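Local atomic coordinates of serine protease pet (Escherichia coli, PDB entry 4OM9), a protein that is a secreted autotransporter serine protease of enteroaggregative Escherichia coli that acts as an enterotoxin and probably cleaves host alpha-fodrin. Residues G147-S152 with S172-H177; R11-L16 with F199-T204; S210-F215 with V223-T228; A17-V22 with L45-F50; A53-A58 with Y166-L171. All blocks are in the same frame, centred on the assembly; numbering follows the deposited sequence.

Contact 1: G147-S152 with S172-H177; sequences GFRVGS and SASLFH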
# COMPACT_ATOMS: atom_id res chain seq x y z
N GLY A 147 28.51 12.22 -8.26
CA GLY A 147 27.28 12.93 -8.48
C GLY A 147 26.47 12.36 -9.62
O GLY A 147 26.87 11.40 -10.26
N PHE A 148 25.32 12.99 -9.85
CA PHE A 148 24.35 12.54 -10.83
C PHE A 148 24.03 13.66 -11.79
O PHE A 148 23.99 14.83 -11.41
CB PHE A 148 23.05 12.08 -10.17
CG PHE A 148 23.14 10.78 -9.42
CD1 PHE A 148 23.03 9.57 -10.09
CD2 PHE A 148 23.30 10.77 -8.04
CE1 PHE A 148 23.11 8.34 -9.38
CE2 PHE A 148 23.36 9.56 -7.32
CZ PHE A 148 23.28 8.34 -8.00
N ARG A 149 23.75 13.29 -13.03
CA ARG A 149 23.30 14.26 -14.00
C ARG A 149 22.17 13.66 -14.79
O ARG A 149 22.18 12.49 -15.12
CB ARG A 149 24.43 14.66 -14.93
CG ARG A 149 24.06 15.77 -15.86
CD ARG A 149 24.70 15.57 -17.21
NE ARG A 149 23.85 14.70 -18.00
CZ ARG A 149 24.22 13.51 -18.45
NH1 ARG A 149 25.44 13.08 -18.22
NH2 ARG A 149 23.36 12.79 -19.16
N VAL A 150 21.20 14.49 -15.13
CA VAL A 150 20.02 14.02 -15.80
C VAL A 150 19.76 14.87 -17.04
O VAL A 150 19.83 16.11 -16.97
CB VAL A 150 18.85 14.06 -14.82
CG1 VAL A 150 17.56 14.48 -15.47
CG2 VAL A 150 18.77 12.77 -14.06
N GLY A 151 19.51 14.23 -18.18
CA GLY A 151 19.15 14.96 -19.38
C GLY A 151 18.60 14.05 -20.47
O GLY A 151 18.48 12.83 -20.27
N SER A 152 18.26 14.63 -21.63
CA SER A 152 17.71 13.83 -22.71
C SER A 152 18.26 14.19 -24.09
O SER A 152 17.50 14.51 -25.01
CB SER A 152 16.17 13.95 -22.71
OG SER A 152 15.59 13.04 -23.62
N SER A 172 17.25 10.54 -19.11
CA SER A 172 18.15 9.50 -18.61
C SER A 172 19.29 10.02 -17.70
O SER A 172 19.75 11.14 -17.84
CB SER A 172 18.75 8.73 -19.79
OG SER A 172 19.50 9.58 -20.63
N ALA A 173 19.73 9.19 -16.77
CA ALA A 173 20.63 9.64 -15.72
C ALA A 173 22.06 9.17 -15.93
O ALA A 173 22.29 8.07 -16.42
CB ALA A 173 20.15 9.18 -14.40
N SER A 174 23.02 10.01 -15.55
CA SER A 174 24.43 9.64 -15.58
C SER A 174 24.97 9.67 -14.17
O SER A 174 24.59 10.53 -13.39
CB SER A 174 25.24 10.57 -16.46
OG SER A 174 24.75 10.56 -17.79
N LEU A 175 25.82 8.71 -13.85
CA LEU A 175 26.52 8.69 -12.58
C LEU A 175 27.98 8.99 -12.88
O LEU A 175 28.52 8.47 -13.86
CB LEU A 175 26.37 7.35 -11.88
CG LEU A 175 27.31 7.12 -10.69
CD1 LEU A 175 26.76 7.84 -9.48
CD2 LEU A 175 27.51 5.61 -10.40
N PHE A 176 28.63 9.81 -12.05
CA PHE A 176 30.00 10.22 -12.38
C PHE A 176 30.89 10.44 -11.16
O PHE A 176 30.41 10.59 -10.03
CB PHE A 176 29.96 11.51 -13.22
CG PHE A 176 29.37 12.69 -12.50
CD1 PHE A 176 30.10 13.37 -11.52
CD2 PHE A 176 28.09 13.12 -12.80
CE1 PHE A 176 29.54 14.41 -10.84
CE2 PHE A 176 27.54 14.19 -12.13
CZ PHE A 176 28.26 14.84 -11.15
N HIS A 177 32.19 10.49 -11.40
CA HIS A 177 33.15 10.97 -10.41
C HIS A 177 33.90 12.17 -10.97
O HIS A 177 34.21 12.21 -12.15
CB HIS A 177 34.14 9.86 -10.02
CG HIS A 177 34.75 9.15 -11.19
ND1 HIS A 177 34.11 8.12 -11.85
CD2 HIS A 177 35.94 9.31 -11.81
CE1 HIS A 177 34.89 7.68 -12.84
NE2 HIS A 177 36.00 8.39 -12.83
O HOH W 1 21.33 12.09 -20.65
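Arg149 and Ser174 face each other as a hydrogen-bonded pair between two antiparallel strands, and the arginine reaches across to the serine hydroxyl. At its base, Arg149 CB lies 4.2 Å from Phe176 CE2. CG stands anti to the backbone N (chi1 -174°), and the chain, bent at chi2 and chi3, brings the guanidinium obliquely up to Ser174 OG. There CZ is 3.1 Å from Ser174 OG. NH1 comes within 2.6 Å of the same oxygen, but the N-H points poorly at it (116°) and the bond is weak; NH1 has a further partner in Tyr193 OH, and Ser174 OG bonds to Asn201 O. NH2 makes a weak bond to a water that sits in the guanidinium plane, at its edge, and a long, weak ion pair with Asp207. Next along this face, the Phe176 ring lies over the backbone of Gly147, whose CA is 3.8 Å from the ring centroid in a CH-pi contact. On the other face, Leu175 CD1 lies over one face of the Phe148 ring, offset toward its rim, in a CH-pi contact, 3.7 Å from CE1, and Val150 CG2 touches Ala173 CB at 3.9 Å. Helix 10-17 covers this apolar side through Leu16 and Ala17. Strand 211-216 also pairs with strand 143-151, where Phe148 bonds to Tyr213, while Tyr193 of strand 188-195 stacks on Phe176.

Contact 2: R11-L16 with F199-T204; sequences RDYLDL and FTNLTT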
# COMPACT_ATOMS: atom_id res chain seq x y z
N ARG A 11 16.02 0.47 -19.24
CA ARG A 11 15.00 1.14 -18.45
C ARG A 11 15.58 1.66 -17.13
O ARG A 11 15.04 2.58 -16.50
CB ARG A 11 13.83 0.17 -18.21
CG ARG A 11 12.84 0.58 -17.16
CD ARG A 11 11.69 -0.41 -17.11
NE ARG A 11 11.69 -1.18 -15.88
CZ ARG A 11 10.69 -1.97 -15.49
NH1 ARG A 11 9.61 -2.08 -16.25
NH2 ARG A 11 10.76 -2.63 -14.35
N ASP A 12 16.71 1.07 -16.74
CA ASP A 12 17.36 1.45 -15.49
C ASP A 12 17.86 2.90 -15.48
O ASP A 12 17.72 3.61 -14.47
CB ASP A 12 18.51 0.49 -15.18
CG ASP A 12 18.02 -0.90 -14.81
OD1 ASP A 12 16.87 -1.01 -14.35
OD2 ASP A 12 18.80 -1.87 -14.96
N TYR A 13 18.46 3.34 -16.58
CA TYR A 13 18.92 4.72 -16.68
C TYR A 13 17.75 5.69 -16.59
O TYR A 13 17.86 6.77 -16.02
CB TYR A 13 19.69 4.95 -17.97
CG TYR A 13 21.00 4.21 -18.08
CD1 TYR A 13 22.17 4.75 -17.56
CD2 TYR A 13 21.07 2.96 -18.70
CE1 TYR A 13 23.39 4.07 -17.65
CE2 TYR A 13 22.27 2.27 -18.80
CZ TYR A 13 23.43 2.84 -18.28
OH TYR A 13 24.63 2.16 -18.37
N LEU A 14 16.63 5.30 -17.18
CA LEU A 14 15.41 6.11 -17.22
C LEU A 14 14.73 6.17 -15.87
O LEU A 14 14.28 7.23 -15.44
CB LEU A 14 14.45 5.53 -18.25
CG LEU A 14 14.57 5.93 -19.72
CD1 LEU A 14 15.98 6.17 -20.13
CD2 LEU A 14 13.96 4.88 -20.60
N ASP A 15 14.64 5.02 -15.20
CA ASP A 15 14.04 4.94 -13.87
C ASP A 15 14.74 5.91 -12.91
O ASP A 15 14.10 6.58 -12.11
CB ASP A 15 14.12 3.51 -13.29
CG ASP A 15 12.87 2.66 -13.59
OD1 ASP A 15 11.87 3.19 -14.11
OD2 ASP A 15 12.90 1.44 -13.28
N LEU A 16 16.07 5.96 -13.01
CA LEU A 16 16.86 6.80 -12.12
C LEU A 16 16.60 8.28 -12.38
O LEU A 16 16.45 9.05 -11.45
CB LEU A 16 18.35 6.49 -12.26
CG LEU A 16 19.35 7.34 -11.47
CD1 LEU A 16 19.00 7.42 -9.99
CD2 LEU A 16 20.75 6.78 -11.64
N PHE A 199 27.85 1.66 -14.97
CA PHE A 199 26.60 2.35 -15.17
C PHE A 199 26.89 3.61 -15.96
O PHE A 199 27.12 4.68 -15.39
CB PHE A 199 25.93 2.66 -13.85
CG PHE A 199 24.50 3.06 -13.99
CD1 PHE A 199 23.53 2.09 -14.19
CD2 PHE A 199 24.13 4.39 -13.94
CE1 PHE A 199 22.20 2.45 -14.32
CE2 PHE A 199 22.79 4.76 -14.07
CZ PHE A 199 21.83 3.78 -14.27
N THR A 200 26.90 3.46 -17.27
CA THR A 200 27.55 4.44 -18.12
C THR A 200 26.57 5.05 -19.08
O THR A 200 26.03 4.40 -19.98
CB THR A 200 28.73 3.82 -18.89
OG1 THR A 200 29.55 3.06 -18.00
CG2 THR A 200 29.56 4.90 -19.53
N ASN A 201 26.31 6.32 -18.83
CA ASN A 201 25.53 7.14 -19.70
C ASN A 201 26.41 8.30 -20.16
O ASN A 201 26.65 9.23 -19.41
CB ASN A 201 24.29 7.63 -18.96
CG ASN A 201 23.35 8.41 -19.85
OD1 ASN A 201 23.64 8.63 -21.03
ND2 ASN A 201 22.21 8.82 -19.30
N LEU A 202 26.91 8.21 -21.39
CA LEU A 202 27.82 9.23 -21.88
C LEU A 202 27.05 10.48 -22.33
O LEU A 202 25.90 10.39 -22.78
CB LEU A 202 28.67 8.69 -23.04
CG LEU A 202 29.44 7.40 -22.75
CD1 LEU A 202 30.07 6.89 -24.02
CD2 LEU A 202 30.48 7.58 -21.65
N THR A 203 27.71 11.63 -22.23
CA THR A 203 27.09 12.89 -22.59
C THR A 203 26.98 13.06 -24.10
O THR A 203 27.92 12.77 -24.84
CB THR A 203 27.88 14.05 -21.99
OG1 THR A 203 28.15 13.77 -20.60
CG2 THR A 203 27.12 15.36 -22.11
N THR A 204 25.83 13.54 -24.53
CA THR A 204 25.55 13.82 -25.93
C THR A 204 25.30 15.32 -26.07
O THR A 204 25.13 16.00 -25.06
CB THR A 204 24.32 13.04 -26.43
OG1 THR A 204 23.15 13.45 -25.68
CG2 THR A 204 24.55 11.54 -26.23
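An offset aromatic stack of Tyr13 on Phe199, completed by one hydrogen bond, pins the N-terminal helix 10-17 to the loop that follows strand 188-195, in a buried contact. The ring centroids are 4.2 Å apart and the planes are inclined by 23°. The overlap is uneven: Tyr13 CE1 sits over the centre of the Phe199 ring, whereas Phe199 CE1 lies toward the rim of the tyrosine. The closest carbons are Tyr13 CD1 and Phe199 CZ, at 3.4 Å. The two side chains slide past each other in opposite directions, and the phenol tip meets the loop backbone. There Thr200 N, lying in the plane of the tyrosine ring, donates to Tyr13 OH over 2.8 Å with a bent angle of 138°; the hydroxyl in turn donates to Asp4 O, so two bonds hold this polar tip. Asn201 CB touches Tyr13 CD1 at 3.8 Å. Leu16, one turn further along the helix, brings CD2 to 3.8 Å from Phe199 CE2, and Asp12 O lies near the plane of that ring at its edge. The amide of Asn201 bonds to Ala173 O, tying the loop to the neighbouring strand. The same loop runs on into the Gly-Asp-Ser-Gly sequence that marks chymotrypsin-like proteases of clan PA, here with a short N-terminal helix packed beside their beta-barrel.

Contact 3: S210-F215 with V223-T228; sequences SGVYVF and VLLGTT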
# COMPACT_ATOMS: atom_id res chain seq x y z
N SER A 210 22.20 20.64 -19.21
CA SER A 210 21.49 19.87 -18.18
C SER A 210 22.19 20.04 -16.84
O SER A 210 23.39 20.31 -16.80
CB SER A 210 21.37 18.39 -18.56
OG SER A 210 22.63 17.77 -18.84
N GLY A 211 21.45 19.93 -15.75
CA GLY A 211 21.99 20.18 -14.42
C GLY A 211 22.81 19.01 -13.85
O GLY A 211 22.52 17.84 -14.09
N VAL A 212 23.86 19.37 -13.12
CA VAL A 212 24.80 18.43 -12.55
C VAL A 212 24.70 18.55 -11.04
O VAL A 212 24.73 19.66 -10.50
CB VAL A 212 26.24 18.73 -13.05
CG1 VAL A 212 27.26 17.86 -12.32
CG2 VAL A 212 26.35 18.56 -14.57
N TYR A 213 24.55 17.43 -10.35
CA TYR A 213 24.25 17.46 -8.92
C TYR A 213 25.36 16.86 -8.08
O TYR A 213 26.07 15.95 -8.49
CB TYR A 213 22.94 16.72 -8.61
CG TYR A 213 21.71 17.36 -9.21
CD1 TYR A 213 21.35 17.11 -10.53
CD2 TYR A 213 20.89 18.19 -8.45
CE1 TYR A 213 20.22 17.68 -11.08
CE2 TYR A 213 19.75 18.77 -9.00
CZ TYR A 213 19.43 18.51 -10.32
OH TYR A 213 18.32 19.06 -10.91
N VAL A 214 25.45 17.35 -6.86
CA VAL A 214 26.54 16.94 -6.00
C VAL A 214 26.01 17.05 -4.57
O VAL A 214 25.09 17.81 -4.32
CB VAL A 214 27.78 17.81 -6.34
CG1 VAL A 214 28.30 18.55 -5.15
CG2 VAL A 214 28.83 16.98 -7.04
N PHE A 215 26.50 16.23 -3.66
CA PHE A 215 25.80 16.04 -2.39
C PHE A 215 26.59 16.55 -1.19
O PHE A 215 27.69 16.07 -0.89
CB PHE A 215 25.46 14.56 -2.21
CG PHE A 215 24.75 14.23 -0.92
CD1 PHE A 215 23.38 14.37 -0.81
CD2 PHE A 215 25.46 13.74 0.17
CE1 PHE A 215 22.72 14.06 0.38
CE2 PHE A 215 24.82 13.42 1.36
CZ PHE A 215 23.43 13.58 1.46
N VAL A 223 22.79 19.26 -4.20
CA VAL A 223 23.05 20.64 -4.49
C VAL A 223 23.32 20.72 -5.97
O VAL A 223 23.91 19.81 -6.53
CB VAL A 223 24.26 21.13 -3.64
CG1 VAL A 223 25.11 22.16 -4.35
CG2 VAL A 223 23.78 21.59 -2.27
N LEU A 224 22.85 21.78 -6.62
CA LEU A 224 23.15 21.97 -8.02
C LEU A 224 24.60 22.42 -8.21
O LEU A 224 24.91 23.57 -7.90
CB LEU A 224 22.22 23.00 -8.62
CG LEU A 224 22.28 23.21 -10.13
CD1 LEU A 224 21.73 21.99 -10.86
CD2 LEU A 224 21.49 24.48 -10.48
N LEU A 225 25.47 21.54 -8.71
CA LEU A 225 26.89 21.89 -8.93
C LEU A 225 27.05 22.93 -10.02
O LEU A 225 27.83 23.89 -9.89
CB LEU A 225 27.71 20.65 -9.31
CG LEU A 225 29.19 20.94 -9.68
CD1 LEU A 225 30.05 20.96 -8.43
CD2 LEU A 225 29.78 19.92 -10.68
N GLY A 226 26.31 22.73 -11.10
CA GLY A 226 26.36 23.62 -12.24
C GLY A 226 25.58 23.03 -13.39
O GLY A 226 24.68 22.22 -13.17
N THR A 227 25.95 23.40 -14.61
CA THR A 227 25.21 23.02 -15.81
C THR A 227 26.18 22.53 -16.87
O THR A 227 27.31 23.03 -17.00
CB THR A 227 24.36 24.20 -16.37
OG1 THR A 227 25.19 25.35 -16.54
CG2 THR A 227 23.29 24.54 -15.40
N THR A 228 25.73 21.56 -17.65
CA THR A 228 26.64 20.86 -18.54
C THR A 228 27.09 21.69 -19.74
O THR A 228 26.28 22.13 -20.55
CB THR A 228 25.99 19.58 -19.04
OG1 THR A 228 25.68 18.78 -17.90
CG2 THR A 228 26.93 18.82 -19.96
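Strands 211-215 and 223-228 run antiparallel at 139°, and their register slips by one residue at a classic beta bulge where Leu225 and Gly226 both face Val212. Val212 O takes a bond from Leu225 N at 2.7 Å and a weak one from Gly226 N at 3.5 Å, while Val212 N donates to Gly226 O. Beyond the bulge, Val214 and Val223 form a hydrogen-bonded pair through both N-H groups. At the other end Ser210 O accepts twice from Thr228: its N lies in the carbonyl plane at 2.8 Å, and OG1, beside the backbone N (chi1 -59°), approaches at 3.0 Å from above that plane. At the bulge the side chain of Leu225 points toward the partner strand and lies beside Val212, running the same way, CD2 to CG1 3.6 Å. Val212 CG2 meets Thr228 OG1 at 3.4 Å, the two side chains crossing at about a right angle. On the opposite face Leu224 CD1 rests over the rim of the Tyr213 ring, 4.2 Å from CZ. Val242 of strand 239-244 packs on both Val212 and Leu225. This bulged hairpin starts at the end of the Gly-Asp-Ser-Gly-Ser-Gly sequence and belongs to the second barrel of a chymotrypsin-like protease.

Contact 4: A17-V22 with L45-F50; sequences AQNKGV and LPVPDF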
# COMPACT_ATOMS: atom_id res chain seq x y z
N ALA A 17 16.55 8.66 -13.66
CA ALA A 17 16.41 10.07 -14.01
C ALA A 17 15.01 10.55 -13.66
O ALA A 17 14.82 11.71 -13.35
CB ALA A 17 16.69 10.30 -15.50
N GLN A 18 14.04 9.64 -13.68
CA GLN A 18 12.66 10.07 -13.57
C GLN A 18 12.10 9.69 -12.21
O GLN A 18 10.89 9.77 -11.97
CB GLN A 18 11.85 9.47 -14.73
CG GLN A 18 12.47 9.86 -16.08
CD GLN A 18 11.83 9.16 -17.25
OE1 GLN A 18 10.63 8.88 -17.24
NE2 GLN A 18 12.63 8.89 -18.28
N ASN A 19 13.01 9.29 -11.31
CA ASN A 19 12.65 8.90 -9.94
C ASN A 19 11.52 7.85 -9.92
O ASN A 19 10.55 7.96 -9.17
CB ASN A 19 12.24 10.13 -9.13
CG ASN A 19 13.43 11.00 -8.75
OD1 ASN A 19 13.43 12.20 -9.02
ND2 ASN A 19 14.43 10.41 -8.13
N LYS A 20 11.69 6.83 -10.75
CA LYS A 20 10.77 5.72 -10.86
C LYS A 20 11.37 4.43 -10.30
O LYS A 20 12.58 4.34 -10.13
CB LYS A 20 10.38 5.53 -12.33
CG LYS A 20 9.66 6.74 -12.96
CD LYS A 20 8.20 6.75 -12.55
CE LYS A 20 7.50 8.01 -13.03
NZ LYS A 20 6.16 8.13 -12.39
N GLY A 21 10.52 3.45 -10.02
CA GLY A 21 10.97 2.14 -9.57
C GLY A 21 11.67 2.15 -8.24
O GLY A 21 11.08 2.55 -7.24
N VAL A 22 12.94 1.71 -8.21
CA VAL A 22 13.70 1.71 -6.96
C VAL A 22 14.34 3.04 -6.64
O VAL A 22 14.95 3.20 -5.59
CB VAL A 22 14.83 0.65 -6.93
CG1 VAL A 22 14.24 -0.80 -7.00
CG2 VAL A 22 15.88 0.94 -8.01
N LEU A 45 24.42 7.07 -0.87
CA LEU A 45 23.79 8.38 -0.78
C LEU A 45 22.30 8.22 -1.04
O LEU A 45 21.89 7.23 -1.62
CB LEU A 45 24.39 9.35 -1.81
CG LEU A 45 25.89 9.66 -1.80
CD1 LEU A 45 26.23 10.52 -2.99
CD2 LEU A 45 26.32 10.36 -0.52
N PRO A 46 21.48 9.20 -0.61
CA PRO A 46 20.08 9.16 -1.05
C PRO A 46 19.99 9.46 -2.53
O PRO A 46 20.81 10.22 -3.04
CB PRO A 46 19.41 10.27 -0.22
CG PRO A 46 20.37 10.58 0.88
CD PRO A 46 21.73 10.31 0.33
N VAL A 47 19.03 8.87 -3.22
CA VAL A 47 18.77 9.23 -4.61
C VAL A 47 18.32 10.68 -4.67
O VAL A 47 17.49 11.12 -3.87
CB VAL A 47 17.69 8.32 -5.25
CG1 VAL A 47 17.38 8.76 -6.67
CG2 VAL A 47 18.15 6.87 -5.23
N PRO A 48 18.87 11.45 -5.61
CA PRO A 48 18.43 12.84 -5.77
C PRO A 48 16.96 12.94 -6.14
O PRO A 48 16.37 11.96 -6.62
CB PRO A 48 19.30 13.37 -6.93
CG PRO A 48 20.49 12.43 -6.97
CD PRO A 48 19.97 11.09 -6.53
N ASP A 49 16.37 14.10 -5.91
CA ASP A 49 15.08 14.43 -6.49
C ASP A 49 15.38 15.18 -7.78
O ASP A 49 15.87 16.31 -7.76
CB ASP A 49 14.22 15.26 -5.53
CG ASP A 49 12.83 15.57 -6.09
OD1 ASP A 49 12.67 15.77 -7.31
OD2 ASP A 49 11.87 15.61 -5.29
N PHE A 50 15.08 14.55 -8.90
CA PHE A 50 15.31 15.19 -10.18
C PHE A 50 14.13 16.02 -10.73
O PHE A 50 14.13 16.36 -11.92
CB PHE A 50 15.69 14.15 -11.21
CG PHE A 50 16.96 13.42 -10.89
CD1 PHE A 50 18.15 14.12 -10.76
CD2 PHE A 50 16.96 12.04 -10.71
CE1 PHE A 50 19.32 13.46 -10.47
CE2 PHE A 50 18.14 11.37 -10.43
CZ PHE A 50 19.32 12.07 -10.31
O HOH W 2 12.54 13.70 -13.30
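Asn19 lays its amide across the bend Pro48-Phe50, using both ends of the group on the backbone of the facing loop. It is the second residue after helix 10-17 and takes left-handed backbone angles (phi 51°), consistent with a Schellman motif, Lys20 N probably bonding back to Asp15 O. CG is anti to the carbonyl carbon (chi1 -73°), which puts CG on the side of segment 45-50. OD1 accepts from Phe50 N at 2.9 Å, the donor lying in the amide plane on a lone pair. ND2 donates over 2.9 Å to Pro48 O and also bonds to Phe23 O, so the amide is gripped at both ends and its rotation fixed. Its plane is only 16° from that of the Phe50 ring. Val47 CG1 touches ND2 at 3.7 Å. Phe50 packs at the helix end, where its CB and ring CD2 each come to 3.4 Å from Ala17 O, and packs further on Leu16 and on Val150 of strand 143-151. Pro48 sits against Phe148 of the same strand. A water completes the join, donating to Ala17 O at 3.0 Å and, weakly, to Phe50 O.

Contact 5: A53-A58 with Y166-L171; sequences ATANGA and YQADLL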
# COMPACT_ATOMS: atom_id res chain seq x y z
N ALA A 53 14.49 19.40 -12.96
CA ALA A 53 14.87 19.33 -14.37
C ALA A 53 13.68 19.64 -15.29
O ALA A 53 12.56 19.23 -15.01
CB ALA A 53 15.45 17.93 -14.70
N THR A 54 13.94 20.37 -16.37
CA THR A 54 12.97 20.51 -17.44
C THR A 54 12.66 19.15 -18.05
O THR A 54 13.52 18.27 -18.07
CB THR A 54 13.49 21.43 -18.56
OG1 THR A 54 14.72 20.88 -19.08
CG2 THR A 54 13.76 22.88 -18.05
N ALA A 55 11.44 18.99 -18.55
CA ALA A 55 11.02 17.79 -19.26
C ALA A 55 12.06 17.32 -20.27
O ALA A 55 12.34 16.13 -20.38
CB ALA A 55 9.72 18.03 -19.97
N ASN A 56 12.66 18.26 -21.00
CA ASN A 56 13.62 17.88 -22.02
C ASN A 56 15.05 17.81 -21.47
O ASN A 56 15.99 17.51 -22.20
CB ASN A 56 13.53 18.84 -23.21
CG ASN A 56 14.22 20.15 -22.97
OD1 ASN A 56 14.63 20.46 -21.83
ND2 ASN A 56 14.34 20.95 -24.03
N GLY A 57 15.21 18.14 -20.19
CA GLY A 57 16.49 18.04 -19.53
C GLY A 57 17.48 19.18 -19.73
O GLY A 57 18.48 19.24 -19.01
N ALA A 58 17.22 20.10 -20.66
CA ALA A 58 18.26 21.05 -21.02
C ALA A 58 18.38 22.21 -20.03
O ALA A 58 19.33 23.00 -20.10
CB ALA A 58 18.02 21.57 -22.42
N TYR A 166 15.54 15.31 -26.86
CA TYR A 166 14.63 16.14 -26.08
C TYR A 166 13.27 15.49 -25.77
O TYR A 166 12.31 16.19 -25.43
CB TYR A 166 14.42 17.50 -26.78
CG TYR A 166 15.70 18.29 -26.93
CD1 TYR A 166 16.58 18.43 -25.86
CD2 TYR A 166 16.05 18.88 -28.14
CE1 TYR A 166 17.75 19.14 -25.97
CE2 TYR A 166 17.23 19.60 -28.27
CZ TYR A 166 18.08 19.73 -27.19
OH TYR A 166 19.26 20.44 -27.32
N GLN A 167 13.21 14.16 -25.86
CA GLN A 167 12.05 13.38 -25.38
C GLN A 167 12.03 13.23 -23.85
O GLN A 167 12.97 12.71 -23.26
CB GLN A 167 12.04 11.98 -26.00
CG GLN A 167 11.82 11.97 -27.50
CD GLN A 167 10.54 12.70 -27.90
OE1 GLN A 167 9.42 12.28 -27.55
NE2 GLN A 167 10.70 13.81 -28.62
N ALA A 168 10.94 13.66 -23.24
CA ALA A 168 10.77 13.59 -21.80
C ALA A 168 10.74 12.14 -21.30
O ALA A 168 11.32 11.82 -20.25
CB ALA A 168 9.46 14.34 -21.38
N ASP A 169 10.07 11.26 -22.05
CA ASP A 169 10.08 9.83 -21.71
C ASP A 169 11.52 9.28 -21.60
O ASP A 169 11.81 8.39 -20.79
CB ASP A 169 9.32 9.02 -22.77
CG ASP A 169 7.85 9.37 -22.86
OD1 ASP A 169 7.23 9.72 -21.83
OD2 ASP A 169 7.30 9.29 -23.98
N LEU A 170 12.42 9.81 -22.41
CA LEU A 170 13.77 9.27 -22.48
C LEU A 170 14.75 9.98 -21.56
O LEU A 170 15.95 9.78 -21.64
CB LEU A 170 14.28 9.32 -23.91
CG LEU A 170 13.45 8.46 -24.85
CD1 LEU A 170 13.91 8.65 -26.28
CD2 LEU A 170 13.58 7.00 -24.42
N LEU A 171 14.23 10.84 -20.69
CA LEU A 171 15.08 11.49 -19.70
C LEU A 171 15.93 10.44 -18.98
O LEU A 171 15.40 9.55 -18.32
CB LEU A 171 14.25 12.30 -18.70
CG LEU A 171 15.07 13.23 -17.81
CD1 LEU A 171 15.52 14.50 -18.57
CD2 LEU A 171 14.32 13.56 -16.55
O HOH W 3 10.77 14.18 -18.29
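Two type I beta turns, Thr54-Gly57 and Ala168-Leu171, meet with no direct hydrogen bond between them, Ala55 and Ala168 bringing their CA atoms to 4.9 Å. The nearest approach is a CA-H...O contact of 3.3 Å from Ala168 CA to Ala55 O, beside which the two methyl groups touch, CB to CB 4.0 Å. A water lies between Ala55 O and Ala168 O. Asn56 and Tyr166 run side by side and point the same way, their amide and ring planes 34° apart; ND2 rests 3.8 Å from Tyr166 CD1, while the backbone Asn56 O lies at the edge of the ring, near its plane. The asparagine is held by its own loop: Ala58 N donates almost straight (171°) to Asn56 OD1 at 2.9 Å, from above the carbonyl plane, and forms an Asx turn. ND2 bonds to Ser79 O. Loop 53-58 leads into strand 60-63 of one antiparallel sheet and 166-171 into strand 172-185 of another, so the contact joins the two halves of the chymotrypsin-like domain. Ala58 CB touches Tyr166 CE1 at 4.3 Å. Deeper in, Leu171 CD1 rests on Gly57 CA at 3.8 Å, while Val150 of strand 143-151 packs against both Leu171 and Ala53.

Contacts 1 and 3 share one antiparallel sheet, strand 143-151 lying next to 211-216, and are bound chiefly by backbone ladders with buried side chains on both faces. Contacts 2 and 4 join helix 10-17 and the residues after it to loops 199-204 and 45-50, beside contact 1, the first by aromatic stacking, the second by a side-chain amide hydrogen-bonded at both ends to backbone groups. Contact 5 is the least buried: two turns meet by van der Waals touch and a shared water. Asn201 links contacts 1 and 2, Gln18 bonds to Asp169 O and Leu171 O to join contacts 4 and 5, and Ser152 ties contact 1 to contact 5 through Tyr166 and Gln167.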